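Local structure of transcriptional regulator of the TetR/AcrR family (Thermobifida fusca YX, 3DCF) at residues Gln35-Ala40 with Tyr70-Lys75; Ser85-Ala90 with Arg145-Glu150; Tyr188-Pro193 with Asp200-Gln205. The protein probably binds DNA at regulatory regions through a helix-turn-helix motif and represses transcription, as TetR/AcrR-family regulators commonly do. All coordinates share one frame; numbering follows the deposited sequence.

Interaction 1: residues Gln35-Ala40 with Tyr70-Lys75; sequences QIIKVA and YYFKSK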
loop_
_atom_site.group_PDB
_atom_site.type_symbol
_atom_site.label_atom_id
_atom_site.label_comp_id
_atom_site.label_asym_id
_atom_site.label_seq_id
_atom_site.Cartn_x
_atom_site.Cartn_y
_atom_site.Cartn_z
ATOM N N GLN A 35 6.307 -7.591 31.480
ATOM C CA GLN A 35 5.159 -8.295 32.056
ATOM C C GLN A 35 3.879 -7.497 31.746
ATOM O O GLN A 35 2.859 -8.093 31.393
ATOM C CB GLN A 35 5.327 -8.508 33.575
ATOM C CG GLN A 35 4.542 -9.683 34.132
ATOM N N ILE A 36 3.957 -6.162 31.854
ATOM C CA ILE A 36 2.839 -5.265 31.530
ATOM C C ILE A 36 2.491 -5.285 30.029
ATOM O O ILE A 36 1.302 -5.305 29.677
ATOM C CB ILE A 36 3.089 -3.803 32.024
ATOM C CG1 ILE A 36 3.037 -3.743 33.552
ATOM C CG2 ILE A 36 2.016 -2.847 31.495
ATOM C CD1 ILE A 36 3.679 -2.503 34.124
ATOM N N ILE A 37 3.502 -5.281 29.157
ATOM C CA ILE A 37 3.261 -5.353 27.696
ATOM C C ILE A 37 2.606 -6.700 27.303
ATOM O O ILE A 37 1.655 -6.716 26.520
ATOM C CB ILE A 37 4.561 -5.105 26.847
ATOM C CG1 ILE A 37 5.096 -3.677 27.047
ATOM C CG2 ILE A 37 4.287 -5.319 25.343
ATOM C CD1 ILE A 37 6.520 -3.473 26.516
ATOM N N LYS A 38 3.111 -7.797 27.867
ATOM C CA LYS A 38 2.593 -9.151 27.603
ATOM C C LYS A 38 1.149 -9.315 28.099
ATOM O O LYS A 38 0.280 -9.810 27.360
ATOM C CB LYS A 38 3.499 -10.217 28.240
ATOM N N VAL A 39 0.902 -8.883 29.339
ATOM C CA VAL A 39 -0.441 -8.923 29.934
ATOM C C VAL A 39 -1.436 -8.046 29.131
ATOM O O VAL A 39 -2.565 -8.476 28.884
ATOM C CB VAL A 39 -0.404 -8.554 31.450
ATOM C CG1 VAL A 39 -1.818 -8.308 32.010
ATOM C CG2 VAL A 39 0.322 -9.659 32.246
ATOM N N ALA A 40 -0.998 -6.849 28.716
ATOM C CA ALA A 40 -1.817 -5.936 27.894
ATOM C C ALA A 40 -2.138 -6.538 26.510
ATOM O O ALA A 40 -3.266 -6.397 26.033
ATOM C CB ALA A 40 -1.131 -4.575 27.737
ATOM N N TYR A 70 3.471 5.049 36.552
ATOM C CA TYR A 70 4.943 5.111 36.497
ATOM C C TYR A 70 5.479 4.588 35.161
ATOM O O TYR A 70 6.334 5.227 34.543
ATOM C CB TYR A 70 5.568 4.315 37.659
ATOM C CG TYR A 70 7.095 4.297 37.694
ATOM C CD1 TYR A 70 7.824 5.380 38.206
ATOM C CD2 TYR A 70 7.812 3.179 37.235
ATOM C CE1 TYR A 70 9.249 5.358 38.249
ATOM C CE2 TYR A 70 9.229 3.142 37.269
ATOM C CZ TYR A 70 9.938 4.235 37.781
ATOM O OH TYR A 70 11.314 4.213 37.815
ATOM N N TYR A 71 4.944 3.450 34.717
ATOM C CA TYR A 71 5.324 2.818 33.441
ATOM C C TYR A 71 4.493 3.350 32.247
ATOM O O TYR A 71 5.068 3.709 31.213
ATOM C CB TYR A 71 5.226 1.288 33.553
ATOM C CG TYR A 71 6.077 0.711 34.679
ATOM C CD1 TYR A 71 7.468 0.566 34.537
ATOM C CD2 TYR A 71 5.496 0.318 35.893
ATOM C CE1 TYR A 71 8.268 0.032 35.586
ATOM C CE2 TYR A 71 6.280 -0.215 36.948
ATOM C CZ TYR A 71 7.664 -0.360 36.783
ATOM O OH TYR A 71 8.431 -0.874 37.806
ATOM N N PHE A 72 3.163 3.416 32.394
ATOM C CA PHE A 72 2.257 3.867 31.303
ATOM C C PHE A 72 1.125 4.766 31.793
ATOM O O PHE A 72 0.373 4.358 32.682
ATOM C CB PHE A 72 1.656 2.654 30.577
ATOM C CG PHE A 72 2.687 1.730 30.005
ATOM C CD1 PHE A 72 3.356 2.065 28.831
ATOM C CD2 PHE A 72 3.024 0.541 30.666
ATOM C CE1 PHE A 72 4.338 1.223 28.304
ATOM C CE2 PHE A 72 4.004 -0.308 30.147
ATOM C CZ PHE A 72 4.664 0.034 28.952
ATOM N N LYS A 73 0.985 5.952 31.183
ATOM C CA LYS A 73 -0.060 6.948 31.544
ATOM C C LYS A 73 -1.366 6.901 30.740
ATOM O O LYS A 73 -2.322 7.616 31.069
ATOM C CB LYS A 73 0.528 8.365 31.574
ATOM C CG LYS A 73 1.508 8.506 32.731
ATOM C CD LYS A 73 2.234 9.826 32.770
ATOM C CE LYS A 73 3.033 9.944 34.064
ATOM N NZ LYS A 73 3.955 8.796 34.295
ATOM N N SER A 74 -1.395 6.071 29.698
ATOM C CA SER A 74 -2.601 5.811 28.918
ATOM C C SER A 74 -2.501 4.438 28.231
ATOM O O SER A 74 -1.416 3.857 28.125
ATOM C CB SER A 74 -2.842 6.931 27.892
ATOM O OG SER A 74 -1.758 7.049 26.976
ATOM N N LYS A 75 -3.654 3.924 27.806
ATOM C CA LYS A 75 -3.736 2.674 27.022
ATOM C C LYS A 75 -3.081 2.817 25.620
ATOM O O LYS A 75 -2.620 1.826 25.039
ATOM C CB LYS A 75 -5.195 2.191 26.899
ATOM C CG LYS A 75 -6.141 3.130 26.122
ATOM C CD LYS A 75 -7.612 2.735 26.263
ATOM C CE LYS A 75 -7.964 1.496 25.483
ATOM N NZ LYS A 75 -9.416 1.231 25.637
#
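Ile36 meets two aromatic rings at once, its two branches dividing the work between Tyr71 and Phe72, and all direct contact between residues 35-40 and 70-75 is apolar. The methyl branch CG2 lies against the Phe72 ring, 3.5 Å from CE2, with Phe72 CD2 nearly as close; the two side chains run alongside one another, pointing opposite ways. The longer branch, with CG1 anti to the carbonyl carbon (chi1 -70°) and then extended (chi2 162°), carries CD1 to the Tyr71 ring, where it stands 3.8 Å from CD2. Here the isoleucine comes in roughly perpendicular to the tyrosine side chain. Ile37 adds a looser contact: its CG1 is 4.2 Å from Phe72 CZ, so the outer end of that ring also touches the next residue of the same helix. The contact lies within the TetR-type helix-turn-helix domain. Helix 65-71 forms the second part of the predicted helix-turn-helix, as expected of a recognition helix, and helix 31-46 packs against its C-terminal end and the link beyond. Phe72 is buried, and Val78 and Ala81 of helix 75-98 also touch it; Ile36 in turn touches Ile61 of helix 54-61. Ring-to-ring contact occurs within 70-75, where Tyr70 CD2 sits over the centre of the Tyr71 ring, 3.4 Å above its plane. Past the contact, Ser74 is the N-cap of helix 75-98, and Lys75 NZ is hydrogen-bonded to the carbonyl oxygens of Tyr49 and Thr52.

Interaction 2: residues Ser85-Ala90 with Arg145-Glu150; sequences SIVDEA and RKRERE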
loop_
_atom_site.group_PDB
_atom_site.type_symbol
_atom_site.label_atom_id
_atom_site.label_comp_id
_atom_site.label_asym_id
_atom_site.label_seq_id
_atom_site.Cartn_x
_atom_site.Cartn_y
_atom_site.Cartn_z
ATOM N N SER A 85 7.851 -2.894 20.207
ATOM C CA SER A 85 8.436 -4.205 20.522
ATOM C C SER A 85 8.406 -5.143 19.307
ATOM O O SER A 85 9.434 -5.725 18.964
ATOM C CB SER A 85 7.700 -4.850 21.710
ATOM O OG SER A 85 8.169 -6.161 21.989
ATOM N N ILE A 86 7.228 -5.276 18.679
ATOM C CA ILE A 86 7.029 -6.102 17.447
ATOM C C ILE A 86 7.914 -5.604 16.279
ATOM O O ILE A 86 8.462 -6.429 15.540
ATOM C CB ILE A 86 5.521 -6.187 16.989
ATOM C CG1 ILE A 86 4.649 -6.885 18.045
ATOM C CG2 ILE A 86 5.368 -6.981 15.684
ATOM C CD1 ILE A 86 3.149 -6.745 17.789
ATOM N N VAL A 87 8.041 -4.279 16.128
ATOM C CA VAL A 87 8.947 -3.670 15.137
ATOM C C VAL A 87 10.405 -3.962 15.502
ATOM O O VAL A 87 11.192 -4.268 14.610
ATOM C CB VAL A 87 8.755 -2.112 14.984
ATOM C CG1 VAL A 87 9.844 -1.480 14.091
ATOM C CG2 VAL A 87 7.368 -1.799 14.430
ATOM N N ASP A 88 10.743 -3.879 16.794
ATOM C CA ASP A 88 12.119 -4.130 17.280
ATOM C C ASP A 88 12.570 -5.599 17.035
ATOM O O ASP A 88 13.694 -5.817 16.569
ATOM C CB ASP A 88 12.270 -3.714 18.768
ATOM C CG ASP A 88 13.720 -3.577 19.216
ATOM O OD1 ASP A 88 14.526 -2.947 18.507
ATOM O OD2 ASP A 88 14.061 -4.052 20.317
ATOM N N GLU A 89 11.705 -6.582 17.324
ATOM C CA GLU A 89 12.036 -8.006 17.067
ATOM C C GLU A 89 12.101 -8.373 15.580
ATOM O O GLU A 89 12.982 -9.148 15.179
ATOM C CB GLU A 89 11.065 -8.985 17.744
ATOM C CG GLU A 89 11.293 -9.235 19.240
ATOM C CD GLU A 89 10.677 -10.562 19.716
ATOM O OE1 GLU A 89 9.644 -10.987 19.147
ATOM O OE2 GLU A 89 11.240 -11.187 20.653
ATOM N N ALA A 90 11.135 -7.873 14.799
ATOM C CA ALA A 90 11.080 -8.075 13.330
ATOM C C ALA A 90 12.343 -7.550 12.637
ATOM O O ALA A 90 12.889 -8.204 11.743
ATOM C CB ALA A 90 9.833 -7.415 12.730
ATOM N N ARG A 145 9.524 6.328 11.513
ATOM C CA ARG A 145 10.226 6.684 10.258
ATOM C C ARG A 145 11.665 6.153 10.240
ATOM O O ARG A 145 12.116 5.662 9.202
ATOM C CB ARG A 145 10.202 8.200 9.980
ATOM C CG ARG A 145 8.805 8.856 9.820
ATOM C CD ARG A 145 7.903 8.262 8.702
ATOM N NE ARG A 145 7.374 6.934 9.035
ATOM C CZ ARG A 145 6.273 6.666 9.750
ATOM N NH1 ARG A 145 5.491 7.633 10.241
ATOM N NH2 ARG A 145 5.938 5.390 9.979
ATOM N N LYS A 146 12.357 6.224 11.383
ATOM C CA LYS A 146 13.721 5.707 11.512
ATOM C C LYS A 146 13.790 4.189 11.296
ATOM O O LYS A 146 14.720 3.723 10.643
ATOM C CB LYS A 146 14.322 6.094 12.872
ATOM C CG LYS A 146 15.754 5.573 13.186
ATOM C CD LYS A 146 16.388 6.293 14.406
ATOM C CE LYS A 146 15.560 6.136 15.715
ATOM N NZ LYS A 146 16.066 6.931 16.884
ATOM N N ARG A 147 12.810 3.436 11.814
ATOM C CA ARG A 147 12.790 1.963 11.646
ATOM C C ARG A 147 12.479 1.575 10.193
ATOM O O ARG A 147 13.084 0.632 9.688
ATOM C CB ARG A 147 11.849 1.228 12.621
ATOM C CG ARG A 147 11.918 1.638 14.116
ATOM C CD ARG A 147 13.322 1.997 14.678
ATOM N NE ARG A 147 14.222 0.852 14.726
ATOM C CZ ARG A 147 14.252 -0.079 15.688
ATOM N NH1 ARG A 147 13.416 -0.051 16.734
ATOM N NH2 ARG A 147 15.133 -1.074 15.599
ATOM N N GLU A 148 11.546 2.287 9.539
ATOM C CA GLU A 148 11.257 2.099 8.097
ATOM C C GLU A 148 12.535 2.307 7.261
ATOM O O GLU A 148 12.798 1.527 6.341
ATOM C CB GLU A 148 10.186 3.071 7.555
ATOM C CG GLU A 148 8.713 2.799 7.893
ATOM C CD GLU A 148 7.723 3.504 6.902
ATOM O OE1 GLU A 148 7.868 3.362 5.664
ATOM O OE2 GLU A 148 6.765 4.168 7.347
ATOM N N ARG A 149 13.294 3.368 7.580
ATOM C CA ARG A 149 14.570 3.676 6.904
ATOM C C ARG A 149 15.616 2.562 7.008
ATOM O O ARG A 149 16.305 2.304 6.023
ATOM C CB ARG A 149 15.192 5.008 7.375
ATOM C CG ARG A 149 14.568 6.244 6.732
ATOM C CD ARG A 149 15.413 7.508 6.949
ATOM N NE ARG A 149 15.400 7.960 8.338
ATOM C CZ ARG A 149 14.445 8.706 8.918
ATOM N NH1 ARG A 149 13.352 9.117 8.255
ATOM N NH2 ARG A 149 14.576 9.039 10.204
ATOM N N GLU A 150 15.730 1.928 8.185
ATOM C CA GLU A 150 16.674 0.805 8.397
ATOM C C GLU A 150 16.363 -0.385 7.495
ATOM O O GLU A 150 17.274 -0.882 6.856
ATOM C CB GLU A 150 16.714 0.344 9.854
ATOM C CG GLU A 150 17.392 1.335 10.788
ATOM C CD GLU A 150 17.324 0.925 12.257
ATOM O OE1 GLU A 150 17.296 -0.301 12.547
ATOM O OE2 GLU A 150 17.322 1.850 13.113
HETATM O O HOH W 1 16.568 -1.502 18.487
HETATM O O HOH W 2 15.986 -4.159 16.661
#
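Two helical segments, 85-90 and 145-150, approach most closely at Val87 and Arg147, whose CA atoms are 7.7 Å apart. Val87 supplies the apolar part of the contact: CG1, placed anti to its own N (chi1 172°), rests against the root of the Arg147 side chain, 3.7 Å from CB and equally near CG. Bends at chi2 and chi3 then turn the arginine toward Asp88. Asp88 OD1 lies at the edge of the guanidinium, near its plane, and forms a salt bridge with NH2 at 3.5 Å, while the carboxylate and guanidinium planes stand 57° apart. Water 1 lies between the same two groups, but its bridging is doubtful, since it sits suspiciously close to Asp88 OD1 and its bond from Arg147 NH2 is weak. On the arginine's own helix, Glu150 OE2 makes a long salt bridge with Arg147 NE, 3.6 Å away, completing a network in which one cation is shared by two acids. This surface contact joins helix 75-98 to helix 138-164: Arg147 also touches Asn84 and Leu91 of helix 75-98, and Phe129 of helix 123-130 packs on Val87.

Interaction 3: residues Tyr188-Pro193 with Asp200-Gln205; sequences YRWYDP and DEVVEQ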
loop_
_atom_site.group_PDB
_atom_site.type_symbol
_atom_site.label_atom_id
_atom_site.label_comp_id
_atom_site.label_asym_id
_atom_site.label_seq_id
_atom_site.Cartn_x
_atom_site.Cartn_y
_atom_site.Cartn_z
ATOM N N TYR A 188 -1.786 -6.584 3.539
ATOM C CA TYR A 188 -2.630 -6.154 4.680
ATOM C C TYR A 188 -3.995 -5.600 4.243
ATOM O O TYR A 188 -4.953 -5.704 4.996
ATOM C CB TYR A 188 -1.911 -5.201 5.680
ATOM C CG TYR A 188 -1.939 -3.694 5.402
ATOM C CD1 TYR A 188 -3.045 -2.895 5.786
ATOM C CD2 TYR A 188 -0.836 -3.043 4.825
ATOM C CE1 TYR A 188 -3.057 -1.488 5.550
ATOM C CE2 TYR A 188 -0.834 -1.647 4.592
ATOM C CZ TYR A 188 -1.936 -0.880 4.960
ATOM O OH TYR A 188 -1.890 0.468 4.712
ATOM N N ARG A 189 -4.072 -5.018 3.042
ATOM C CA ARG A 189 -5.345 -4.508 2.497
ATOM C C ARG A 189 -6.229 -5.569 1.829
ATOM O O ARG A 189 -7.449 -5.393 1.839
ATOM C CB ARG A 189 -5.131 -3.315 1.544
ATOM C CG ARG A 189 -4.757 -1.998 2.263
ATOM C CD ARG A 189 -5.017 -0.764 1.391
ATOM N NE ARG A 189 -6.445 -0.417 1.168
ATOM C CZ ARG A 189 -7.222 -0.746 0.114
ATOM N NH1 ARG A 189 -6.778 -1.487 -0.905
ATOM N NH2 ARG A 189 -8.491 -0.318 0.081
ATOM N N TRP A 190 -5.647 -6.652 1.285
ATOM C CA TRP A 190 -6.427 -7.711 0.589
ATOM C C TRP A 190 -6.492 -9.122 1.225
ATOM O O TRP A 190 -7.489 -9.820 1.002
ATOM C CB TRP A 190 -6.009 -7.826 -0.890
ATOM C CG TRP A 190 -4.642 -8.381 -1.162
ATOM C CD1 TRP A 190 -3.513 -7.670 -1.393
ATOM C CD2 TRP A 190 -4.274 -9.766 -1.259
ATOM N NE1 TRP A 190 -2.460 -8.515 -1.629
ATOM C CE2 TRP A 190 -2.893 -9.809 -1.549
ATOM C CE3 TRP A 190 -4.980 -10.981 -1.135
ATOM C CZ2 TRP A 190 -2.190 -11.018 -1.716
ATOM C CZ3 TRP A 190 -4.281 -12.193 -1.295
ATOM C CH2 TRP A 190 -2.897 -12.195 -1.583
ATOM N N TYR A 191 -5.462 -9.547 1.972
ATOM C CA TYR A 191 -5.450 -10.901 2.581
ATOM C C TYR A 191 -6.583 -11.133 3.617
ATOM O O TYR A 191 -6.724 -10.366 4.577
ATOM C CB TYR A 191 -4.090 -11.247 3.208
ATOM C CG TYR A 191 -4.056 -12.614 3.896
ATOM C CD1 TYR A 191 -4.167 -13.809 3.156
ATOM C CD2 TYR A 191 -3.914 -12.717 5.290
ATOM C CE1 TYR A 191 -4.142 -15.085 3.795
ATOM C CE2 TYR A 191 -3.885 -13.986 5.942
ATOM C CZ TYR A 191 -3.996 -15.162 5.190
ATOM O OH TYR A 191 -3.959 -16.379 5.846
ATOM N N ASP A 192 -7.349 -12.209 3.401
ATOM C CA ASP A 192 -8.477 -12.622 4.245
ATOM C C ASP A 192 -8.028 -13.917 4.960
ATOM O O ASP A 192 -7.869 -14.940 4.283
ATOM C CB ASP A 192 -9.732 -12.864 3.356
ATOM C CG ASP A 192 -11.013 -13.167 4.159
ATOM O OD1 ASP A 192 -10.943 -13.710 5.283
ATOM O OD2 ASP A 192 -12.112 -12.877 3.635
ATOM N N PRO A 193 -7.815 -13.879 6.310
ATOM C CA PRO A 193 -7.389 -15.101 7.044
ATOM C C PRO A 193 -8.397 -16.259 6.961
ATOM O O PRO A 193 -7.989 -17.422 6.944
ATOM C CB PRO A 193 -7.242 -14.623 8.501
ATOM C CG PRO A 193 -7.161 -13.157 8.436
ATOM C CD PRO A 193 -7.960 -12.739 7.237
ATOM N N ASP A 200 0.854 -19.616 4.390
ATOM C CA ASP A 200 2.020 -20.275 3.755
ATOM C C ASP A 200 1.967 -20.287 2.228
ATOM O O ASP A 200 2.999 -20.118 1.579
ATOM C CB ASP A 200 2.186 -21.727 4.257
ATOM C CG ASP A 200 2.637 -21.807 5.712
ATOM O OD1 ASP A 200 3.634 -21.139 6.065
ATOM O OD2 ASP A 200 2.023 -22.572 6.494
ATOM N N GLU A 201 0.779 -20.508 1.669
ATOM C CA GLU A 201 0.566 -20.517 0.206
ATOM C C GLU A 201 0.731 -19.117 -0.398
ATOM O O GLU A 201 1.323 -18.969 -1.476
ATOM C CB GLU A 201 -0.837 -21.041 -0.152
ATOM C CG GLU A 201 -1.127 -22.475 0.286
ATOM C CD GLU A 201 -2.597 -22.817 0.158
ATOM O OE1 GLU A 201 -3.064 -23.060 -0.980
ATOM O OE2 GLU A 201 -3.281 -22.846 1.207
ATOM N N VAL A 202 0.197 -18.106 0.302
ATOM C CA VAL A 202 0.285 -16.704 -0.134
ATOM C C VAL A 202 1.746 -16.198 -0.098
ATOM O O VAL A 202 2.161 -15.495 -1.016
ATOM C CB VAL A 202 -0.650 -15.772 0.689
ATOM C CG1 VAL A 202 -0.483 -14.302 0.263
ATOM C CG2 VAL A 202 -2.110 -16.210 0.543
ATOM N N VAL A 203 2.508 -16.559 0.943
ATOM C CA VAL A 203 3.931 -16.183 1.049
ATOM C C VAL A 203 4.773 -16.828 -0.070
ATOM O O VAL A 203 5.587 -16.152 -0.715
ATOM C CB VAL A 203 4.528 -16.551 2.441
ATOM C CG1 VAL A 203 6.060 -16.320 2.475
ATOM C CG2 VAL A 203 3.811 -15.758 3.567
ATOM N N GLU A 204 4.549 -18.121 -0.303
ATOM C CA GLU A 204 5.270 -18.894 -1.329
ATOM C C GLU A 204 5.023 -18.343 -2.740
ATOM O O GLU A 204 5.978 -18.154 -3.497
ATOM C CB GLU A 204 4.861 -20.380 -1.258
ATOM C CG GLU A 204 5.763 -21.369 -2.010
ATOM C CD GLU A 204 5.604 -21.368 -3.523
ATOM O OE1 GLU A 204 4.446 -21.337 -4.009
ATOM O OE2 GLU A 204 6.650 -21.418 -4.220
ATOM N N GLN A 205 3.748 -18.111 -3.076
ATOM C CA GLN A 205 3.356 -17.603 -4.407
ATOM C C GLN A 205 3.826 -16.158 -4.690
ATOM O O GLN A 205 4.332 -15.879 -5.786
ATOM C CB GLN A 205 1.846 -17.751 -4.627
ATOM C CG GLN A 205 1.408 -19.199 -4.779
ATOM C CD GLN A 205 -0.089 -19.382 -5.034
ATOM O OE1 GLN A 205 -0.801 -18.468 -5.459
ATOM N NE2 GLN A 205 -0.566 -20.593 -4.788
#
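Val202 points toward residues 188-193 and spreads its two methyl groups between neighbouring aromatic side chains, one for Trp190 and one for Tyr191. CG1 takes the tryptophan: it lies 3.7 Å from CH2, at the far end of the six-membered ring, and the two side chains come from opposite directions. The indole gets there because Trp190 CG lies between its backbone N and carbonyl carbon (chi1 69°), a crowded position that carries the ring system toward helix 199-212. CG2 takes the tyrosine, 4.0 Å from CE1, with CD1 scarcely farther. In this second pair the side chains cross obliquely; a chi1 of 178° swings the phenol away from the backbone N of Tyr191 and out to CG2. One valine thus touches two rings borne by consecutive residues, one methyl to each, and no hydrogen bond links the segments. Pro193 N lies 3.9 Å above the plane of the Tyr191 ring, nearer its margin than its middle. The contact brings together the end of helix 187-190 and the early part of helix 199-212 in the C-terminal domain, which in TetR relatives generally carries the ligand pocket and the dimer interface. Leu197 of the connecting loop also touches Val202, Ala178 of the second subunit packs on Trp190, and Tyr191 rests on Leu120 of helix 104-121 and Leu123 of helix 123-130.

From the N terminus, interaction 1 closes first: helix 31-46 is met by residues 70-75 after a mainly helical loop that includes helix 54-61, tying the first helix of the DNA-binding domain to the end of helix 65-71. Helix 75-98 then runs on into interaction 2, whose longer loop takes in helices 104-121 and 123-130 before helix 138-164 returns alongside. Interaction 3 closes last and over the shortest separation, drawing the end of helix 187-190 to helix 199-212. The three are in series, neither nested nor crossing. Helix 75-98, which follows the DNA-binding helices, joins that end to the C-terminal helical body; the centres of interactions 1 and 3 are 32 Å apart.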